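Local coordinates for protein endoglucanase family 5 (Clostridium acetobutylicum ATCC 824, PDB 6PZ7) that probably hydrolyses internal beta-1,4 linkages of cellulose and other plant polysaccharides, as a broad-specificity endoglucanase of glycoside hydrolase family 5, subfamily 4, at residues 25-30 with 57-62. Residues are numbered along the deposited sequence; the frame is centred on the assembly and turned at random.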
loop_
_atom_site.group_PDB
_atom_site.type_symbol
_atom_site.label_atom_id
_atom_site.label_comp_id
_atom_site.label_asym_id
_atom_site.label_seq_id
_atom_site.Cartn_x
_atom_site.Cartn_y
_atom_site.Cartn_z
ATOM N N THR A 25 7.116 5.987 -8.483
ATOM C CA THR A 25 7.970 7.089 -8.068
ATOM C C THR A 25 9.169 6.522 -7.310
ATOM O O THR A 25 10.108 6.040 -7.939
ATOM C CB THR A 25 7.144 8.139 -7.329
ATOM O OG1 THR A 25 6.008 8.485 -8.164
ATOM C CG2 THR A 25 7.878 9.406 -7.048
ATOM N N LEU A 26 9.172 6.531 -5.972
ATOM C CA LEU A 26 10.270 5.911 -5.234
ATOM C C LEU A 26 10.294 4.376 -5.359
ATOM O O LEU A 26 11.286 3.737 -4.975
ATOM C CB LEU A 26 10.293 6.379 -3.788
ATOM C CG LEU A 26 10.497 7.873 -3.600
ATOM C CD1 LEU A 26 10.303 8.251 -2.146
ATOM C CD2 LEU A 26 11.815 8.373 -4.107
ATOM N N ASP A 27 9.216 3.834 -5.874
ATOM C CA ASP A 27 9.092 2.431 -6.236
ATOM C C ASP A 27 9.627 2.129 -7.608
ATOM O O ASP A 27 9.813 0.936 -7.948
ATOM C CB ASP A 27 7.634 1.956 -6.110
ATOM C CG ASP A 27 6.604 2.859 -6.747
ATOM O OD1 ASP A 27 5.672 2.346 -7.432
ATOM O OD2 ASP A 27 6.662 4.102 -6.573
ATOM N N ALA A 28 9.881 3.153 -8.433
ATOM C CA ALA A 28 10.520 2.971 -9.722
ATOM C C ALA A 28 11.990 2.656 -9.514
ATOM O O ALA A 28 12.532 2.800 -8.411
ATOM C CB ALA A 28 10.377 4.227 -10.584
ATOM N N SER A 29 12.675 2.253 -10.571
ATOM C CA SER A 29 14.103 1.981 -10.511
ATOM C C SER A 29 14.726 2.416 -11.821
ATOM O O SER A 29 14.039 2.496 -12.840
ATOM C CB SER A 29 14.407 0.501 -10.228
ATOM O OG SER A 29 13.595 -0.348 -11.000
ATOM N N PRO A 30 16.008 2.734 -11.819
ATOM C CA PRO A 30 16.869 2.733 -10.634
ATOM C C PRO A 30 16.653 3.927 -9.735
ATOM O O PRO A 30 17.129 3.907 -8.601
ATOM C CB PRO A 30 18.290 2.753 -11.233
ATOM C CG PRO A 30 18.134 3.414 -12.527
ATOM C CD PRO A 30 16.775 3.005 -13.053
ATOM N N ARG A 57 0.433 7.208 0.735
ATOM C CA ARG A 57 1.287 6.027 0.747
ATOM C C ARG A 57 2.467 6.303 -0.175
ATOM O O ARG A 57 2.291 6.788 -1.303
ATOM C CB ARG A 57 0.500 4.772 0.341
ATOM C CG ARG A 57 1.346 3.471 0.283
ATOM C CD ARG A 57 0.440 2.277 0.320
ATOM N NE ARG A 57 1.093 0.965 0.192
ATOM C CZ ARG A 57 1.221 0.296 -0.937
ATOM N NH1 ARG A 57 0.925 0.813 -2.119
ATOM N NH2 ARG A 57 1.627 -0.961 -0.893
ATOM N N ILE A 58 3.663 6.020 0.329
ATOM C CA ILE A 58 4.941 6.282 -0.323
ATOM C C ILE A 58 5.594 4.926 -0.579
ATOM O O ILE A 58 6.386 4.427 0.247
ATOM C CB ILE A 58 5.836 7.187 0.539
ATOM C CG1 ILE A 58 5.135 8.487 0.936
ATOM C CG2 ILE A 58 7.132 7.466 -0.213
ATOM C CD1 ILE A 58 5.862 9.291 2.015
ATOM N N PRO A 59 5.278 4.287 -1.693
ATOM C CA PRO A 59 5.937 3.022 -2.008
ATOM C C PRO A 59 7.400 3.275 -2.287
ATOM O O PRO A 59 7.751 4.201 -3.023
ATOM C CB PRO A 59 5.192 2.543 -3.246
ATOM C CG PRO A 59 4.468 3.698 -3.773
ATOM C CD PRO A 59 4.254 4.671 -2.676
ATOM N N VAL A 60 8.265 2.436 -1.751
ATOM C CA VAL A 60 9.709 2.567 -1.952
ATOM C C VAL A 60 10.291 1.212 -2.310
ATOM O O VAL A 60 10.152 0.250 -1.544
ATOM C CB VAL A 60 10.450 3.135 -0.727
ATOM C CG1 VAL A 60 11.951 3.248 -1.021
ATOM C CG2 VAL A 60 9.870 4.494 -0.338
ATOM N N SER A 61 10.950 1.138 -3.460
ATOM C CA SER A 61 11.675 -0.067 -3.862
ATOM C C SER A 61 13.134 0.114 -3.467
ATOM O O SER A 61 13.787 1.058 -3.922
ATOM C CB SER A 61 11.533 -0.310 -5.362
ATOM O OG SER A 61 10.166 -0.589 -5.684
ATOM N N TRP A 62 13.604 -0.731 -2.568
ATOM C CA TRP A 62 14.942 -0.554 -1.990
ATOM C C TRP A 62 16.032 -1.268 -2.753
ATOM O O TRP A 62 17.190 -0.869 -2.614
ATOM C CB TRP A 62 14.905 -0.993 -0.530
ATOM C CG TRP A 62 13.939 -0.202 0.300
ATOM C CD1 TRP A 62 12.613 -0.506 0.490
ATOM C CD2 TRP A 62 14.157 1.042 0.992
ATOM N NE1 TRP A 62 12.011 0.460 1.275
ATOM C CE2 TRP A 62 12.928 1.425 1.590
ATOM C CE3 TRP A 62 15.262 1.890 1.134
ATOM C CZ2 TRP A 62 12.789 2.569 2.344
ATOM C CZ3 TRP A 62 15.126 3.058 1.888
ATOM C CH2 TRP A 62 13.894 3.385 2.473
HETATM O O HOH W 1 6.948 6.668 -4.086
HETATM O O HOH W 2 14.227 2.151 -6.411
#
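With OG anti to the carbonyl carbon (chi1 -65°), beside its own N, S61 presents hydroxyl and amide together to the turn at L26 and D27, while D27 holds its carboxylate between its own N and carbonyl carbon (chi1 48°), alongside the ring of P59. The hydroxyl donates to D27 O at 2.8 Å from S61 OG, and S61 N gives a nearly straight bond to L26 O (3.0 Å, 166° at the hydrogen). One serine thus engages two successive carbonyls of the type I turn T25–A28, which A28 N closes onto T25 O. On the D27 side, OD2 lies 3.6 Å from P59 CG; the same oxygen takes the N-H of T25 from above the carboxylate plane, at 2.7 Å from T25 N, and OD1 accepts from N24 N, so both carboxylate oxygens are tied back to their own loop. L26 supplies the apolar part: its CD1 meets I58 CG2 at 3.8 Å and its CB lies beside V60 CG2, with W78 of helix 76-91 touching both L26 and V60. Two waters bridge the backbones: one accepts from L26 N and donates to P59 O, the other donates to A28 O and S61 O. The contact joins the loops that follow the first and second strands of the TIM barrel, at the C-terminal ends of the strands, where family 5 enzymes carry their active site. S61 OG also accepts from H102 N, and this one buried hydroxyl therefore uses both its proton and its oxygen to join the loops after strands 19-22 and 95-99.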